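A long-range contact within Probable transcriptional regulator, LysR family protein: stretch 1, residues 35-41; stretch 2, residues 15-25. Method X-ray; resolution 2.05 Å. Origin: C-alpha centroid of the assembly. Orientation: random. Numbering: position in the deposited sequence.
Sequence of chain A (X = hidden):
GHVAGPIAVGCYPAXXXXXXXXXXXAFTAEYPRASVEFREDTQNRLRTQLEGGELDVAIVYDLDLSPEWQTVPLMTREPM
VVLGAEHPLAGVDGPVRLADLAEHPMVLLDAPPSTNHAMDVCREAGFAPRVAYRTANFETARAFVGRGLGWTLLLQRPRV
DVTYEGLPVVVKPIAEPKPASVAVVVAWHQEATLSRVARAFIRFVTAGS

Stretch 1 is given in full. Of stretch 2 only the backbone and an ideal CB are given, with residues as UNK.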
# COMPACT_ATOMS: atom_id res chain seq x y z
N SER A 35 -18.35 18.23 1.07
CA SER A 35 -17.59 17.25 1.84
C SER A 35 -17.37 15.94 1.07
O SER A 35 -18.32 15.39 0.49
CB SER A 35 -18.21 17.00 3.22
OG SER A 35 -19.50 16.43 3.15
N VAL A 36 -16.13 15.45 1.03
CA VAL A 36 -15.87 14.19 0.32
C VAL A 36 -15.90 12.93 1.14
O VAL A 36 -15.27 12.84 2.21
CB VAL A 36 -14.70 14.26 -0.70
CG1 VAL A 36 -13.87 15.48 -0.57
CG2 VAL A 36 -13.95 12.91 -0.86
N GLU A 37 -16.66 11.96 0.66
CA GLU A 37 -16.63 10.64 1.29
C GLU A 37 -15.72 9.78 0.44
O GLU A 37 -16.07 9.40 -0.67
CB GLU A 37 -18.05 10.06 1.44
CG GLU A 37 -18.90 10.82 2.53
CD GLU A 37 -20.17 11.57 2.00
OE1 GLU A 37 -21.10 10.91 1.46
OE2 GLU A 37 -20.24 12.83 2.17
N PHE A 38 -14.53 9.52 0.96
CA PHE A 38 -13.52 8.85 0.18
C PHE A 38 -13.50 7.36 0.51
O PHE A 38 -13.43 7.00 1.69
CB PHE A 38 -12.16 9.48 0.47
CG PHE A 38 -11.02 8.74 -0.13
CD1 PHE A 38 -10.17 7.94 0.68
CD2 PHE A 38 -10.78 8.80 -1.50
CE1 PHE A 38 -9.08 7.25 0.10
CE2 PHE A 38 -9.69 8.10 -2.07
CZ PHE A 38 -8.85 7.32 -1.26
N ARG A 39 -13.56 6.52 -0.51
CA ARG A 39 -13.46 5.05 -0.34
C ARG A 39 -12.51 4.49 -1.37
O ARG A 39 -12.69 4.69 -2.53
CB ARG A 39 -14.80 4.31 -0.51
CG ARG A 39 -16.03 5.04 -0.06
CD ARG A 39 -16.94 4.21 0.84
NE ARG A 39 -17.98 5.07 1.38
CZ ARG A 39 -17.85 5.86 2.46
NH1 ARG A 39 -16.70 5.87 3.17
NH2 ARG A 39 -18.87 6.64 2.82
N GLU A 40 -11.51 3.75 -0.94
CA GLU A 40 -10.69 2.95 -1.82
C GLU A 40 -11.30 1.57 -1.89
O GLU A 40 -11.67 1.02 -0.86
CB GLU A 40 -9.28 2.78 -1.22
CG GLU A 40 -8.35 3.86 -1.60
CD GLU A 40 -7.07 3.86 -0.79
OE1 GLU A 40 -7.13 3.56 0.43
OE2 GLU A 40 -6.01 4.16 -1.37
N ASP A 41 -11.43 1.01 -3.07
CA ASP A 41 -11.91 -0.40 -3.12
C ASP A 41 -11.40 -1.14 -4.29
O ASP A 41 -10.91 -0.52 -5.22
CB ASP A 41 -13.43 -0.54 -3.02
CG ASP A 41 -13.81 -1.55 -1.96
OD1 ASP A 41 -13.17 -2.66 -1.90
OD2 ASP A 41 -14.74 -1.23 -1.21
N UNK A 15 -4.25 4.06 -6.76
CA UNK A 15 -4.52 5.42 -7.17
C UNK A 15 -4.68 6.33 -5.94
O UNK A 15 -4.56 7.56 -6.06
CB UNK A 15 -5.77 5.47 -8.05
N UNK A 16 -4.99 5.73 -4.78
CA UNK A 16 -5.15 6.48 -3.55
C UNK A 16 -4.01 7.42 -3.15
O UNK A 16 -4.28 8.55 -2.81
CB UNK A 16 -5.37 5.48 -2.41
N UNK A 17 -2.73 6.95 -3.15
CA UNK A 17 -1.59 7.88 -2.78
C UNK A 17 -0.95 8.70 -3.91
O UNK A 17 -0.17 9.60 -3.66
CB UNK A 17 -0.47 7.06 -2.14
N UNK A 18 -1.32 8.42 -5.15
CA UNK A 18 -0.61 9.00 -6.28
C UNK A 18 -1.43 10.12 -6.89
O UNK A 18 -0.90 11.23 -7.13
CB UNK A 18 -0.30 7.93 -7.33
N UNK A 19 -2.71 9.85 -7.14
CA UNK A 19 -3.57 10.81 -7.82
C UNK A 19 -4.56 11.58 -6.90
O UNK A 19 -4.75 12.81 -7.01
CB UNK A 19 -4.36 10.07 -8.90
N UNK A 20 -5.13 10.85 -5.95
CA UNK A 20 -6.17 11.32 -5.10
C UNK A 20 -5.81 12.42 -4.10
O UNK A 20 -6.61 13.30 -3.91
CB UNK A 20 -6.73 10.12 -4.34
N UNK A 21 -4.62 12.37 -3.48
CA UNK A 21 -4.34 13.38 -2.44
C UNK A 21 -4.48 14.82 -2.91
O UNK A 21 -5.22 15.57 -2.28
CB UNK A 21 -2.92 13.18 -1.90
N UNK A 22 -3.82 15.20 -4.02
CA UNK A 22 -3.92 16.59 -4.48
C UNK A 22 -5.29 16.96 -5.01
O UNK A 22 -5.71 18.09 -4.89
CB UNK A 22 -2.88 16.85 -5.57
N UNK A 23 -5.97 16.00 -5.66
CA UNK A 23 -7.33 16.19 -6.13
C UNK A 23 -8.25 16.55 -4.99
O UNK A 23 -8.96 17.50 -5.07
CB UNK A 23 -7.84 14.93 -6.84
N UNK A 24 -8.25 15.73 -3.93
CA UNK A 24 -9.10 16.00 -2.74
C UNK A 24 -8.72 17.31 -2.08
O UNK A 24 -9.59 18.10 -1.70
CB UNK A 24 -8.98 14.86 -1.72
N UNK A 25 -7.42 17.55 -1.94
CA UNK A 25 -6.96 18.83 -1.36
C UNK A 25 -7.44 20.00 -2.21
O UNK A 25 -8.13 20.90 -1.70
CB UNK A 25 -5.43 18.86 -1.24

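Stretch 1 is a strand over 35-40, with Val-36 and Phe-38 pointing CA-to-CB toward stretch 2 and Glu-40 reaching it with its carboxylate. The helix at 20-25 runs nearly antiparallel to it, at 158° with a closest axial approach of 10.9 Å, so low numbers in stretch 2 lie near Glu-40 and high numbers near Val-36.

At position 15 CA-to-CB points sideways, and the ideal CB has nothing of stretch 1 within 5.5 Å. Many side chains would fit; the residue is Leu-15, whose end leads away. The O of Leu-15 accepts a hydrogen bond from the backbone N of position 19 at 3.1 Å.

Position 16 is far more restrictive. Its ideal CB would lie 1.8 Å from Glu-40 OE2, a clash, and 4.1 Å from Phe-38 CZ. Phi/psi of -52/-49 is open to any residue, so the backbone angles alone do not demand glycine; the carboxylate does, as it stands. Gly-16 is the deposited residue, and its CA approaches Glu-40 OE2 to 3.3 Å. Phe-38 CZ is 4.4 Å from Gly-16 CA, which lies at the ring edge, near the ring plane.

Position 17 points sideways with an empty CB environment, and phi of -88° is compatible with proline among many others. It is Pro-17, whose CD makes a marginal 4.5 Å contact with Glu-40 OE2.

Positions 18 and 19 are out of reach of stretch 1, which therefore sets no preference there. They hold Thr-18 and Ile-19.

Position 20 points toward the strand, its ideal CB 4.2 Å from Phe-38 CE2. An aromatic carbon so close favours an apolar side chain: leucine, isoleucine, methionine or perhaps valine. Leu-20 packs its CG 3.7 Å from Phe-38 CE2.

Positions 21, 22 and 23 are also out of reach and are not selected by this contact. Phi of -56° at 21 admits proline. The residues are Pro-21, Ser-22 and selenomethionine Met-23.

Position 24 again points toward stretch 1, one helical turn after 20, but its ideal CB is 5.1 Å from Val-36 CG1. That gap, bordered by Val-36 and Phe-38, calls for a longer apolar side chain; leucine, isoleucine or methionine could bridge it, whereas alanine would leave it less filled. Leu-24 reaches both neighbours: its CD1 lies 4.0 Å from Val-36 CG2, and its CD2 3.7 Å from Phe-38 CD2. The Leu-24 N to Leu-20 O bond, 2.9 Å, ties the two leucines' backbones together.

Position 25 is out of reach, leaving its identity open; it is Tyr-25.

Stretch 2 (15-25) LGPTILPSMLY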
# COMPACT_ATOMS: atom_id res chain seq x y z
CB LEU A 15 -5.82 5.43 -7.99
CG LEU A 15 -5.74 5.46 -9.52
CD1 LEU A 15 -4.47 5.09 -10.10
CD2 LEU A 15 -6.91 4.74 -10.21
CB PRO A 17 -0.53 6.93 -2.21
CG PRO A 17 -0.91 5.54 -2.67
CD PRO A 17 -2.26 5.56 -3.35
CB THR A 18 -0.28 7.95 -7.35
OG1 THR A 18 -1.47 7.26 -7.69
CG2 THR A 18 0.66 6.91 -6.79
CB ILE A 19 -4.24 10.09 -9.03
CG1 ILE A 19 -3.24 10.21 -10.20
CG2 ILE A 19 -5.50 10.74 -9.42
CD1 ILE A 19 -3.34 9.15 -11.27
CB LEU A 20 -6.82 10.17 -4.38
CG LEU A 20 -8.04 9.53 -5.05
CD1 LEU A 20 -9.28 10.45 -5.04
CD2 LEU A 20 -7.69 9.04 -6.42
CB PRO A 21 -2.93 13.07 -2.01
CG PRO A 21 -2.80 11.50 -2.27
CD PRO A 21 -3.52 11.38 -3.61
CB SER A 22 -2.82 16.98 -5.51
OG SER A 22 -2.83 16.08 -6.59
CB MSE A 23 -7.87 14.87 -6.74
CG MSE A 23 -8.00 14.87 -8.20
SE MSE A 23 -8.92 13.19 -8.77
CE MSE A 23 -10.02 13.00 -7.33
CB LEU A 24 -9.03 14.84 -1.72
CG LEU A 24 -10.10 13.72 -1.90
CD1 LEU A 24 -10.87 13.79 -3.25
CD2 LEU A 24 -9.63 12.33 -1.51
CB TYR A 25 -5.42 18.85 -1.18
CG TYR A 25 -4.99 20.03 -0.36
CD1 TYR A 25 -4.87 19.94 1.03
CD2 TYR A 25 -4.76 21.25 -0.96
CE1 TYR A 25 -4.53 21.03 1.80
CE2 TYR A 25 -4.42 22.36 -0.19
CZ TYR A 25 -4.30 22.23 1.19
OH TYR A 25 -3.95 23.31 1.95
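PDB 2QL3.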